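Local coordinates for phosphoribosylglycinamide synthetase (Anaerococcus prevotii, PDB 4DIM), which probably acts as an ATP-dependent ligase of the ATP-grasp superfamily, binding ATP and metal ions, at residues H32-M38 and A49-M55; D6-L10 and A302-E308; L208-P212 and L288-Y293; A15-L20 and A41-L46. All coordinates share one frame; numbering follows the deposited sequence.

Contact 1 (H32-M38 and A49-M55); sequences HTIAGTM and ADEISYM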
loop_
_atom_site.group_PDB
_atom_site.type_symbol
_atom_site.label_atom_id
_atom_site.label_comp_id
_atom_site.label_asym_id
_atom_site.label_seq_id
_atom_site.Cartn_x
_atom_site.Cartn_y
_atom_site.Cartn_z
ATOM N N HIS A 32 -5.910 24.576 -0.596
ATOM C CA HIS A 32 -5.497 24.909 -1.965
ATOM C C HIS A 32 -4.530 23.814 -2.452
ATOM O O HIS A 32 -3.387 23.735 -1.996
ATOM C CB HIS A 32 -4.839 26.300 -1.993
ATOM C CG HIS A 32 -4.422 26.730 -3.357
ATOM N ND1 HIS A 32 -5.190 27.604 -4.098
ATOM C CD2 HIS A 32 -3.337 26.373 -4.079
ATOM C CE1 HIS A 32 -4.544 27.759 -5.242
ATOM N NE2 HIS A 32 -3.429 27.026 -5.277
ATOM N N THR A 33 -4.987 22.943 -3.344
ATOM C CA THR A 33 -4.149 21.828 -3.735
ATOM C C THR A 33 -3.286 22.166 -4.957
ATOM O O THR A 33 -3.650 22.953 -5.831
ATOM C CB THR A 33 -4.970 20.556 -3.917
ATOM O OG1 THR A 33 -6.054 20.793 -4.810
ATOM C CG2 THR A 33 -5.527 20.069 -2.613
ATOM N N ILE A 34 -2.096 21.576 -4.950
ATOM C CA ILE A 34 -1.110 21.674 -5.985
ATOM C C ILE A 34 -0.816 20.250 -6.375
ATOM O O ILE A 34 -0.333 19.493 -5.536
ATOM C CB ILE A 34 0.144 22.433 -5.496
ATOM C CG1 ILE A 34 -0.195 23.868 -5.068
ATOM C CG2 ILE A 34 1.238 22.429 -6.576
ATOM C CD1 ILE A 34 0.326 24.190 -3.804
ATOM N N ALA A 35 -1.159 19.870 -7.612
ATOM C CA ALA A 35 -0.864 18.555 -8.145
ATOM C C ALA A 35 0.599 18.469 -8.593
ATOM O O ALA A 35 0.960 19.096 -9.592
ATOM C CB ALA A 35 -1.778 18.262 -9.322
ATOM N N GLY A 36 1.429 17.744 -7.829
ATOM C CA GLY A 36 2.828 17.489 -8.178
ATOM C C GLY A 36 2.832 16.313 -9.143
ATOM O O GLY A 36 2.658 15.171 -8.708
ATOM N N THR A 37 2.928 16.563 -10.461
ATOM C CA THR A 37 2.762 15.466 -11.404
ATOM C C THR A 37 3.529 15.641 -12.727
ATOM O O THR A 37 4.299 16.574 -12.912
ATOM C CB THR A 37 1.246 15.299 -11.675
ATOM O OG1 THR A 37 1.032 14.190 -12.548
ATOM C CG2 THR A 37 0.592 16.563 -12.273
HETATM N N MSE A 38 3.333 14.672 -13.618
HETATM C CA MSE A 38 3.948 14.606 -14.931
HETATM C C MSE A 38 2.870 15.063 -15.948
HETATM O O MSE A 38 1.679 14.982 -15.633
HETATM C CB MSE A 38 4.426 13.137 -15.152
HETATM C CG MSE A 38 5.835 12.950 -15.745
HETATM SE SE MSE A 38 7.273 14.042 -15.014
HETATM C CE MSE A 38 8.573 13.917 -16.505
ATOM N N ALA A 49 -7.680 19.727 -8.299
ATOM C CA ALA A 49 -6.506 20.554 -7.971
ATOM C C ALA A 49 -6.663 21.991 -8.404
ATOM O O ALA A 49 -7.136 22.258 -9.511
ATOM C CB ALA A 49 -5.241 19.984 -8.591
ATOM N N ASP A 50 -6.239 22.916 -7.536
ATOM C CA ASP A 50 -6.257 24.352 -7.826
ATOM C C ASP A 50 -5.041 24.735 -8.716
ATOM O O ASP A 50 -5.157 25.612 -9.572
ATOM C CB ASP A 50 -6.240 25.178 -6.524
ATOM C CG ASP A 50 -7.429 24.965 -5.612
ATOM O OD1 ASP A 50 -7.896 23.817 -5.511
ATOM O OD2 ASP A 50 -7.858 25.947 -4.948
ATOM N N GLU A 51 -3.891 24.067 -8.499
ATOM C CA GLU A 51 -2.635 24.289 -9.217
ATOM C C GLU A 51 -2.038 22.959 -9.715
ATOM O O GLU A 51 -2.381 21.902 -9.196
ATOM C CB GLU A 51 -1.627 24.951 -8.251
ATOM C CG GLU A 51 -0.770 26.056 -8.814
ATOM C CD GLU A 51 -0.207 26.921 -7.705
ATOM O OE1 GLU A 51 -1.019 27.503 -6.948
ATOM O OE2 GLU A 51 1.036 26.974 -7.551
ATOM N N ILE A 52 -1.131 23.035 -10.719
ATOM C CA ILE A 52 -0.393 21.893 -11.252
ATOM C C ILE A 52 1.028 22.293 -11.317
ATOM O O ILE A 52 1.307 23.349 -11.865
ATOM C CB ILE A 52 -0.879 21.397 -12.633
ATOM C CG1 ILE A 52 -2.411 21.156 -12.613
ATOM C CG2 ILE A 52 -0.094 20.117 -13.046
ATOM C CD1 ILE A 52 -3.024 20.690 -13.873
ATOM N N SER A 53 1.925 21.476 -10.754
ATOM C CA SER A 53 3.374 21.720 -10.749
ATOM C C SER A 53 3.991 20.519 -11.398
ATOM O O SER A 53 3.803 19.399 -10.925
ATOM C CB SER A 53 3.907 21.945 -9.334
ATOM O OG SER A 53 5.225 22.467 -9.376
ATOM N N TYR A 54 4.599 20.721 -12.560
ATOM C CA TYR A 54 5.129 19.619 -13.317
ATOM C C TYR A 54 6.461 19.204 -12.715
ATOM O O TYR A 54 7.355 20.031 -12.555
ATOM C CB TYR A 54 5.222 19.984 -14.794
ATOM C CG TYR A 54 3.878 20.071 -15.493
ATOM C CD1 TYR A 54 3.536 21.183 -16.248
ATOM C CD2 TYR A 54 3.000 18.993 -15.494
ATOM C CE1 TYR A 54 2.337 21.239 -16.953
ATOM C CE2 TYR A 54 1.791 19.044 -16.181
ATOM C CZ TYR A 54 1.459 20.167 -16.915
ATOM O OH TYR A 54 0.273 20.222 -17.619
HETATM N N MSE A 55 6.556 17.933 -12.298
HETATM C CA MSE A 55 7.753 17.407 -11.648
HETATM C C MSE A 55 7.754 15.914 -11.666
HETATM O O MSE A 55 6.690 15.312 -11.585
HETATM C CB MSE A 55 7.826 17.885 -10.165
HETATM C CG MSE A 55 6.561 17.534 -9.320
HETATM SE SE MSE A 55 6.668 18.042 -7.472
HETATM C CE MSE A 55 6.826 19.889 -7.616
#

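Contact 2 (D6-L10 and A302-E308); sequences DNKRL and ASMAISE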
loop_
_atom_site.group_PDB
_atom_site.type_symbol
_atom_site.label_atom_id
_atom_site.label_comp_id
_atom_site.label_asym_id
_atom_site.label_seq_id
_atom_site.Cartn_x
_atom_site.Cartn_y
_atom_site.Cartn_z
ATOM N N ASP A 6 -10.290 27.490 4.906
ATOM C CA ASP A 6 -9.010 27.305 5.612
ATOM C C ASP A 6 -7.958 28.263 5.028
ATOM O O ASP A 6 -7.397 29.079 5.771
ATOM C CB ASP A 6 -8.510 25.814 5.520
ATOM C CG ASP A 6 -8.080 25.144 6.834
ATOM O OD1 ASP A 6 -7.465 25.832 7.685
ATOM O OD2 ASP A 6 -8.278 23.902 6.971
ATOM N N ASN A 7 -7.709 28.151 3.693
ATOM C CA ASN A 7 -6.691 28.889 2.934
ATOM C C ASN A 7 -5.287 28.419 3.370
ATOM O O ASN A 7 -4.583 29.124 4.094
ATOM C CB ASN A 7 -6.832 30.429 3.063
ATOM C CG ASN A 7 -8.157 30.990 2.592
ATOM O OD1 ASN A 7 -8.677 30.603 1.535
ATOM N ND2 ASN A 7 -8.700 31.978 3.318
ATOM N N LYS A 8 -4.907 27.218 2.917
ATOM C CA LYS A 8 -3.629 26.549 3.217
ATOM C C LYS A 8 -3.208 25.745 1.997
ATOM O O LYS A 8 -4.072 25.123 1.389
ATOM C CB LYS A 8 -3.790 25.614 4.429
ATOM C CG LYS A 8 -3.821 26.303 5.791
ATOM C CD LYS A 8 -2.649 25.906 6.675
ATOM C CE LYS A 8 -2.908 26.185 8.136
ATOM N NZ LYS A 8 -1.789 25.701 9.007
ATOM N N ARG A 9 -1.909 25.728 1.647
ATOM C CA ARG A 9 -1.420 25.083 0.413
ATOM C C ARG A 9 -0.801 23.708 0.653
ATOM O O ARG A 9 0.191 23.595 1.364
ATOM C CB ARG A 9 -0.389 25.995 -0.299
ATOM C CG ARG A 9 -0.963 27.366 -0.720
ATOM C CD ARG A 9 0.091 28.405 -1.072
ATOM N NE ARG A 9 0.914 28.023 -2.228
ATOM C CZ ARG A 9 0.598 28.230 -3.510
ATOM N NH1 ARG A 9 1.414 27.822 -4.474
ATOM N NH2 ARG A 9 -0.539 28.844 -3.836
ATOM N N LEU A 10 -1.349 22.671 0.003
ATOM C CA LEU A 10 -0.846 21.307 0.151
ATOM C C LEU A 10 -0.443 20.809 -1.176
ATOM O O LEU A 10 -1.298 20.743 -2.047
ATOM C CB LEU A 10 -1.925 20.360 0.759
ATOM C CG LEU A 10 -1.542 18.872 0.904
ATOM C CD1 LEU A 10 -0.572 18.667 2.000
ATOM C CD2 LEU A 10 -2.767 18.006 1.088
ATOM N N ALA A 302 -4.550 14.608 5.205
ATOM C CA ALA A 302 -4.391 15.976 4.684
ATOM C C ALA A 302 -4.173 16.989 5.780
ATOM O O ALA A 302 -3.336 17.869 5.627
ATOM C CB ALA A 302 -5.628 16.380 3.877
ATOM N N SER A 303 -4.954 16.916 6.861
ATOM C CA SER A 303 -4.811 17.852 7.986
ATOM C C SER A 303 -3.454 17.673 8.676
ATOM O O SER A 303 -2.839 18.655 9.035
ATOM C CB SER A 303 -5.938 17.672 9.003
ATOM O OG SER A 303 -5.848 16.444 9.711
HETATM N N MSE A 304 -2.993 16.424 8.861
HETATM C CA MSE A 304 -1.703 16.175 9.481
HETATM C C MSE A 304 -0.610 16.829 8.679
HETATM O O MSE A 304 0.223 17.558 9.249
HETATM C CB MSE A 304 -1.445 14.662 9.599
HETATM C CG MSE A 304 -0.217 14.305 10.481
HETATM SE SE MSE A 304 -0.156 12.435 10.979
HETATM C CE MSE A 304 -0.320 11.637 9.241
ATOM N N ALA A 305 -0.633 16.583 7.339
ATOM C CA ALA A 305 0.325 17.133 6.370
ATOM C C ALA A 305 0.532 18.603 6.562
ATOM O O ALA A 305 1.684 19.026 6.615
ATOM C CB ALA A 305 -0.134 16.896 4.923
ATOM N N ILE A 306 -0.568 19.383 6.628
ATOM C CA ILE A 306 -0.489 20.867 6.711
ATOM C C ILE A 306 -0.224 21.406 8.161
ATOM O O ILE A 306 -0.471 22.595 8.411
ATOM C CB ILE A 306 -1.754 21.564 6.090
ATOM C CG1 ILE A 306 -3.067 21.237 6.865
ATOM C CG2 ILE A 306 -1.897 21.181 4.633
ATOM C CD1 ILE A 306 -4.231 22.175 6.594
ATOM N N SER A 307 0.306 20.553 9.081
ATOM C CA SER A 307 0.644 20.900 10.464
ATOM C C SER A 307 -0.626 21.209 11.289
ATOM O O SER A 307 -0.616 22.112 12.118
ATOM C CB SER A 307 1.659 22.043 10.511
ATOM O OG SER A 307 2.542 21.916 11.619
ATOM N N GLU A 308 -1.717 20.429 11.063
ATOM C CA GLU A 308 -2.949 20.492 11.856
ATOM C C GLU A 308 -3.156 19.123 12.552
ATOM O O GLU A 308 -2.386 18.175 12.324
ATOM C CB GLU A 308 -4.178 20.903 11.021
ATOM C CG GLU A 308 -4.136 22.332 10.507
ATOM C CD GLU A 308 -4.015 23.440 11.539
ATOM O OE1 GLU A 308 -3.412 24.485 11.200
ATOM O OE2 GLU A 308 -4.501 23.268 12.681
#

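Contact 3 (L208-P212 and L288-Y293); sequences LFVMP and LVEINY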
loop_
_atom_site.group_PDB
_atom_site.type_symbol
_atom_site.label_atom_id
_atom_site.label_comp_id
_atom_site.label_asym_id
_atom_site.label_seq_id
_atom_site.Cartn_x
_atom_site.Cartn_y
_atom_site.Cartn_z
ATOM N N LEU A 208 -2.093 5.300 16.498
ATOM C CA LEU A 208 -3.531 5.393 16.744
ATOM C C LEU A 208 -4.212 4.051 16.607
ATOM O O LEU A 208 -5.114 3.717 17.383
ATOM C CB LEU A 208 -4.145 6.370 15.743
ATOM C CG LEU A 208 -3.543 7.790 15.772
ATOM C CD1 LEU A 208 -4.378 8.739 14.969
ATOM C CD2 LEU A 208 -3.357 8.306 17.200
ATOM N N PHE A 209 -3.820 3.302 15.600
ATOM C CA PHE A 209 -4.398 1.990 15.387
ATOM C C PHE A 209 -3.522 1.106 14.505
ATOM O O PHE A 209 -2.568 1.554 13.890
ATOM C CB PHE A 209 -5.802 2.129 14.742
ATOM C CG PHE A 209 -5.776 2.700 13.348
ATOM C CD1 PHE A 209 -5.547 1.890 12.255
ATOM C CD2 PHE A 209 -6.004 4.046 13.131
ATOM C CE1 PHE A 209 -5.511 2.420 10.982
ATOM C CE2 PHE A 209 -5.931 4.574 11.859
ATOM C CZ PHE A 209 -5.699 3.755 10.793
ATOM N N VAL A 210 -3.867 -0.160 14.474
ATOM C CA VAL A 210 -3.349 -1.158 13.560
ATOM C C VAL A 210 -4.592 -1.930 13.124
ATOM O O VAL A 210 -5.310 -2.490 13.960
ATOM C CB VAL A 210 -2.208 -2.054 14.077
ATOM C CG1 VAL A 210 -1.654 -2.903 12.947
ATOM C CG2 VAL A 210 -1.091 -1.212 14.675
HETATM N N MSE A 211 -4.913 -1.834 11.829
HETATM C CA MSE A 211 -6.087 -2.486 11.289
HETATM C C MSE A 211 -5.700 -3.607 10.315
HETATM O O MSE A 211 -5.516 -3.339 9.131
HETATM C CB MSE A 211 -6.981 -1.464 10.572
HETATM C CG MSE A 211 -8.368 -2.043 10.193
HETATM SE SE MSE A 211 -9.256 -0.918 8.898
HETATM C CE MSE A 211 -8.275 -1.467 7.482
ATOM N N PRO A 212 -5.722 -4.877 10.765
ATOM C CA PRO A 212 -5.485 -5.990 9.830
ATOM C C PRO A 212 -6.542 -6.052 8.731
ATOM O O PRO A 212 -7.655 -5.588 8.912
ATOM C CB PRO A 212 -5.538 -7.233 10.740
ATOM C CG PRO A 212 -5.197 -6.713 12.087
ATOM C CD PRO A 212 -5.783 -5.353 12.162
ATOM N N LEU A 288 -11.643 1.415 3.215
ATOM C CA LEU A 288 -11.923 0.379 4.217
ATOM C C LEU A 288 -11.549 0.792 5.635
ATOM O O LEU A 288 -12.211 0.341 6.594
ATOM C CB LEU A 288 -11.244 -0.944 3.886
ATOM C CG LEU A 288 -11.712 -1.633 2.585
ATOM C CD1 LEU A 288 -10.888 -2.764 2.316
ATOM C CD2 LEU A 288 -13.151 -2.065 2.650
ATOM N N VAL A 289 -10.558 1.710 5.787
ATOM C CA VAL A 289 -10.246 2.302 7.104
ATOM C C VAL A 289 -11.455 3.137 7.521
ATOM O O VAL A 289 -11.892 3.072 8.669
ATOM C CB VAL A 289 -8.958 3.158 7.121
ATOM C CG1 VAL A 289 -8.694 3.683 8.505
ATOM C CG2 VAL A 289 -7.745 2.379 6.679
ATOM N N GLU A 290 -11.995 3.920 6.579
ATOM C CA GLU A 290 -13.156 4.801 6.816
ATOM C C GLU A 290 -14.377 3.970 7.237
ATOM O O GLU A 290 -14.937 4.235 8.286
ATOM C CB GLU A 290 -13.466 5.668 5.564
ATOM C CG GLU A 290 -12.465 6.806 5.385
ATOM C CD GLU A 290 -12.589 7.756 4.201
ATOM O OE1 GLU A 290 -13.142 7.364 3.146
ATOM O OE2 GLU A 290 -12.020 8.866 4.303
ATOM N N ILE A 291 -14.699 2.905 6.492
ATOM C CA ILE A 291 -15.808 1.971 6.825
ATOM C C ILE A 291 -15.625 1.351 8.242
ATOM O O ILE A 291 -16.542 1.388 9.054
ATOM C CB ILE A 291 -15.919 0.834 5.741
ATOM C CG1 ILE A 291 -16.527 1.357 4.443
ATOM C CG2 ILE A 291 -16.694 -0.353 6.248
ATOM C CD1 ILE A 291 -16.265 0.498 3.187
ATOM N N ASN A 292 -14.455 0.761 8.500
ATOM C CA ASN A 292 -14.138 0.057 9.741
ATOM C C ASN A 292 -14.163 0.904 10.977
ATOM O O ASN A 292 -14.613 0.402 11.999
ATOM C CB ASN A 292 -12.790 -0.572 9.632
ATOM C CG ASN A 292 -12.385 -1.420 10.759
ATOM O OD1 ASN A 292 -11.604 -0.979 11.575
ATOM N ND2 ASN A 292 -12.895 -2.651 10.808
ATOM N N TYR A 293 -13.697 2.153 10.935
ATOM C CA TYR A 293 -13.746 3.004 12.148
ATOM C C TYR A 293 -14.817 4.093 12.104
ATOM O O TYR A 293 -15.004 4.776 13.114
ATOM C CB TYR A 293 -12.401 3.679 12.357
ATOM C CG TYR A 293 -11.301 2.694 12.652
ATOM C CD1 TYR A 293 -11.270 2.002 13.852
ATOM C CD2 TYR A 293 -10.307 2.427 11.716
ATOM C CE1 TYR A 293 -10.280 1.071 14.125
ATOM C CE2 TYR A 293 -9.319 1.479 11.968
ATOM C CZ TYR A 293 -9.289 0.832 13.193
ATOM O OH TYR A 293 -8.339 -0.091 13.506
#

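Contact 4 (A15-L20 and A41-L46); sequences AGRGQL and AHKPCL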
loop_
_atom_site.group_PDB
_atom_site.type_symbol
_atom_site.label_atom_id
_atom_site.label_comp_id
_atom_site.label_asym_id
_atom_site.label_seq_id
_atom_site.Cartn_x
_atom_site.Cartn_y
_atom_site.Cartn_z
ATOM N N ALA A 15 -0.849 12.247 -9.114
ATOM C CA ALA A 15 -2.246 12.561 -9.433
ATOM C C ALA A 15 -2.873 11.513 -10.331
ATOM O O ALA A 15 -3.590 11.870 -11.251
ATOM C CB ALA A 15 -2.359 13.937 -10.051
ATOM N N GLY A 16 -2.711 10.238 -9.974
ATOM C CA GLY A 16 -3.356 9.114 -10.654
ATOM C C GLY A 16 -4.798 8.843 -10.216
ATOM O O GLY A 16 -5.253 9.353 -9.195
ATOM N N ARG A 17 -5.552 8.019 -10.983
ATOM C CA ARG A 17 -6.960 7.664 -10.616
ATOM C C ARG A 17 -7.057 7.177 -9.153
ATOM O O ARG A 17 -7.958 7.589 -8.423
ATOM C CB ARG A 17 -7.592 6.625 -11.589
ATOM C CG ARG A 17 -7.325 5.146 -11.273
ATOM C CD ARG A 17 -7.572 4.224 -12.469
ATOM N NE ARG A 17 -7.065 2.869 -12.208
ATOM C CZ ARG A 17 -7.017 1.873 -13.098
ATOM N NH1 ARG A 17 -7.455 2.057 -14.344
ATOM N NH2 ARG A 17 -6.533 0.685 -12.747
ATOM N N GLY A 18 -6.055 6.446 -8.701
ATOM C CA GLY A 18 -6.015 5.969 -7.323
ATOM C C GLY A 18 -5.652 6.997 -6.277
ATOM O O GLY A 18 -5.398 6.616 -5.138
ATOM N N GLN A 19 -5.612 8.305 -6.614
ATOM C CA GLN A 19 -5.233 9.318 -5.629
ATOM C C GLN A 19 -6.216 10.471 -5.508
ATOM O O GLN A 19 -5.923 11.387 -4.743
ATOM C CB GLN A 19 -3.871 9.836 -5.987
ATOM C CG GLN A 19 -2.848 8.707 -5.909
ATOM C CD GLN A 19 -1.488 9.224 -6.161
ATOM O OE1 GLN A 19 -1.007 9.117 -7.315
ATOM N NE2 GLN A 19 -0.906 9.875 -5.101
ATOM N N LEU A 20 -7.444 10.350 -6.091
ATOM C CA LEU A 20 -8.416 11.435 -6.047
ATOM C C LEU A 20 -9.091 11.640 -4.690
ATOM O O LEU A 20 -9.714 12.683 -4.502
ATOM C CB LEU A 20 -9.483 11.345 -7.170
ATOM C CG LEU A 20 -10.484 10.201 -7.302
ATOM C CD1 LEU A 20 -11.458 10.081 -6.063
ATOM C CD2 LEU A 20 -11.318 10.407 -8.584
ATOM N N ALA A 41 -1.789 12.984 -16.498
ATOM C CA ALA A 41 -2.259 12.422 -15.220
ATOM C C ALA A 41 -3.790 12.312 -15.217
ATOM O O ALA A 41 -4.425 12.602 -16.236
ATOM C CB ALA A 41 -1.796 13.307 -14.080
ATOM N N HIS A 42 -4.387 11.915 -14.084
ATOM C CA HIS A 42 -5.840 11.763 -14.004
ATOM C C HIS A 42 -6.560 13.122 -14.049
ATOM O O HIS A 42 -6.243 13.987 -13.241
ATOM C CB HIS A 42 -6.213 11.020 -12.731
ATOM C CG HIS A 42 -7.474 10.240 -12.852
ATOM N ND1 HIS A 42 -8.535 10.449 -11.993
ATOM C CD2 HIS A 42 -7.787 9.241 -13.703
ATOM C CE1 HIS A 42 -9.462 9.574 -12.350
ATOM N NE2 HIS A 42 -9.056 8.832 -13.380
ATOM N N LYS A 43 -7.527 13.299 -14.984
ATOM C CA LYS A 43 -8.271 14.555 -15.177
ATOM C C LYS A 43 -9.128 14.938 -13.928
ATOM O O LYS A 43 -8.924 16.045 -13.416
ATOM C CB LYS A 43 -9.128 14.498 -16.458
ATOM C CG LYS A 43 -8.293 14.483 -17.754
ATOM C CD LYS A 43 -9.143 14.184 -19.008
ATOM C CE LYS A 43 -8.426 13.409 -20.099
ATOM N NZ LYS A 43 -7.562 14.268 -20.949
ATOM N N PRO A 44 -10.003 14.059 -13.358
ATOM C CA PRO A 44 -10.751 14.435 -12.130
ATOM C C PRO A 44 -9.872 14.901 -10.945
ATOM O O PRO A 44 -10.330 15.748 -10.174
ATOM C CB PRO A 44 -11.502 13.155 -11.762
ATOM C CG PRO A 44 -11.625 12.411 -13.010
ATOM C CD PRO A 44 -10.415 12.728 -13.841
ATOM N N CYS A 45 -8.619 14.379 -10.798
ATOM C CA CYS A 45 -7.672 14.855 -9.769
ATOM C C CYS A 45 -7.257 16.289 -10.124
ATOM O O CYS A 45 -7.257 17.163 -9.255
ATOM C CB CYS A 45 -6.447 13.942 -9.654
ATOM S SG CYS A 45 -6.787 12.267 -9.024
ATOM N N LEU A 46 -6.934 16.528 -11.428
ATOM C CA LEU A 46 -6.529 17.845 -11.955
ATOM C C LEU A 46 -7.690 18.837 -11.921
ATOM O O LEU A 46 -7.454 20.044 -11.818
ATOM C CB LEU A 46 -5.988 17.744 -13.403
ATOM C CG LEU A 46 -4.756 16.848 -13.651
ATOM C CD1 LEU A 46 -4.227 17.037 -15.070
ATOM C CD2 LEU A 46 -3.664 17.083 -12.624
#

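Contact 1 (H32-M38 and A49-M55)
NE2 of His32 donates to OE1 of Glu51 at 3.0 Å, approaching on the anti side of the carboxylate and 29° out of its plane. CG of His32 stands anti to the backbone N (chi1 -179°), which carries the ring toward the residues leading into strand 51-54, where CB of Asp50 packs over one face, 3.5 Å from the ring centroid. OE2 of Glu51 forms a salt bridge to Arg9. With an alanine in place of His32 this donor and the ring are gone, which would probably leave Glu51 OE1 with one bond fewer and free the Asp50 side chain to turn. A ladder of backbone bonds runs from Glu51 N to Thr33 O, which also takes a weak bond from Asp50 N, through Ala35 N to Glu51 O (2.9 Å), Ser53 N to Ala35 O (2.8 Å) and Thr37 N to Ser53 O, to Met55 N on Thr37 O. His32, Ile34 and Gly36 form backbone bonds on the other side, to Lys8, Leu10 and Ile12. This is the parallel pairing of a beta-alpha-beta unit, strands 32-37 and 51-54 joined by helix 43-48, with 51-54 one of the two edge strands in a Rossmann-like sheet.

Contact 2 (D6-L10 and A302-E308)
OE1 of the Glu308 carboxylate takes NZ of Lys8 on its anti lone pair, the one pointing away from OE2, at 3.0 Å in a salt bridge. The other carboxylate, that of Asp6, only skirts the contact, its OD2 lying 4.4 Å from CD1 of Ile306. The two side chains of the salt bridge cross at about a right angle. A weak bond from NZ to the backbone O of Ile306, at 3.4 Å, gives the ammonium a second acceptor, and the methylene CD of Lys8 passes CD1 of Ile306 at 4.1 Å. A chi1 of 177° points the Leu10 side chain away from its own N and to the end of the helix. There its CD1 touches CB of Ala305 and CG2 of Ile306, the latter at 3.9 Å, while CD2 rests near CB of Ala302. Ile31 packs against Leu10 and Ile306. Helix 297-305 closes in a Schellman motif: Ser307, at positive phi, is the C-prime residue, with Glu308 N bonded to Ser303 O and Ser307 N to Met304 O. The contact sets this helix end against the start of strand 9-13, first in the chain and an inner strand of the Rossmann-like parallel sheet.

Contact 3 (L208-P212 and L288-Y293)
Met211 runs extended through chi1 (-170°) and chi2, a CB-CG-SE path that brings its selenium to Val289, Asn292 and Tyr293, and the bend at chi3 turns the methyl CE to CG2 of Val289, 4.0 Å away. Phe209, two residues back on the same strand face, holds CG between the backbone N and the carbonyl carbon (chi1 66°), and its ring turns to Tyr293 and Val289. The strand belongs to the large antiparallel sheet of the ATP-grasp fold, and helix 285-293 packs across it at a steep angle, 105° between short axes 10.5 Å apart. The contact is buried and apolar in character, and no hydrogen bond links the two segments. The rings of Phe209 and Tyr293 meet obliquely, centroids 4.9 Å apart, with CE2 of Tyr293 above the rim of the phenyl face. CZ of Phe209 adds a contact with CG1 of Val289 at 3.8 Å. Trp314 extends the aromatic cluster, meeting Tyr293 edge-to-face and also packing on Phe209. The Met211 chain runs antiparallel past the Tyr293 side chain, a Met-aromatic contact in which the selenium sits oblique to the ring. Within the helix segment, OD1 of Asn292 lies over the centre of the Tyr293 ring, 3.2 Å above its plane. The same oxygen is 3.6 Å from SE of the selenomethionine Met211.

Contact 4 (A15-L20 and A41-L46)
His42 lays its imidazole flat against Arg17, whose CA sits over the ring centre, 3.4 Å from the centroid and 6° off the normal. Arg17 belongs to the glycine-rich turn between strand 9-13 and helix 20-29, which resembles the nucleotide-binding loop of Rossmann folds, although no such role is established here. The trans chi1 of His42 (-151°) directs the ring from the N-cap of helix 43-48 to the turn. CD of Pro44 takes the opposite face, so the imidazole is sandwiched, with CD2 of Leu20 at its edge. Replacing His42 by alanine takes away the imidazole, which would probably open a gap between Arg17 CA and Pro44 CD. Beyond CB, the extended Arg17 chain leads away, its guanidinium making a cation-pi contact with Phe357. The backbone bond from His42 N to Ala15 O, 2.9 Å, ties the helix start to the turn. CB of Ala15 packs against CB of Cys45 and CB of Ala41, each at 4.1 Å, and Tyr23 of helix 20-29 also packs on Ala15 and Cys45. Cys45 holds SG anti to its own carbonyl carbon (chi1 -67°), and the sulfur ends 3.3 Å from O of Gly16 and 3.4 Å from CB of Leu20.

Contacts 1, 2 and 4 gather round one Rossmann-like parallel sheet, whereas contact 3 lies apart, its centre about 29 Å from that of contact 1, at the large antiparallel sheet of the ATP-grasp fold. Contact 3 alone is wholly buried, and its aromatic and selenium packing suits that place; the others are partly buried and add charged or polar groups toward solvent. Contact 1 is mostly backbone bonding, contact 2 pairs one salt bridge with an apolar patch, and contact 4 relies on a sandwiched ring. Contacts 1 and 2 share neighbouring strands 32-37 and 9-13, joined by backbone bonds, those of His32 among them. Contacts 1 and 4 meet where Leu46 packs on Ile52 and Ala35.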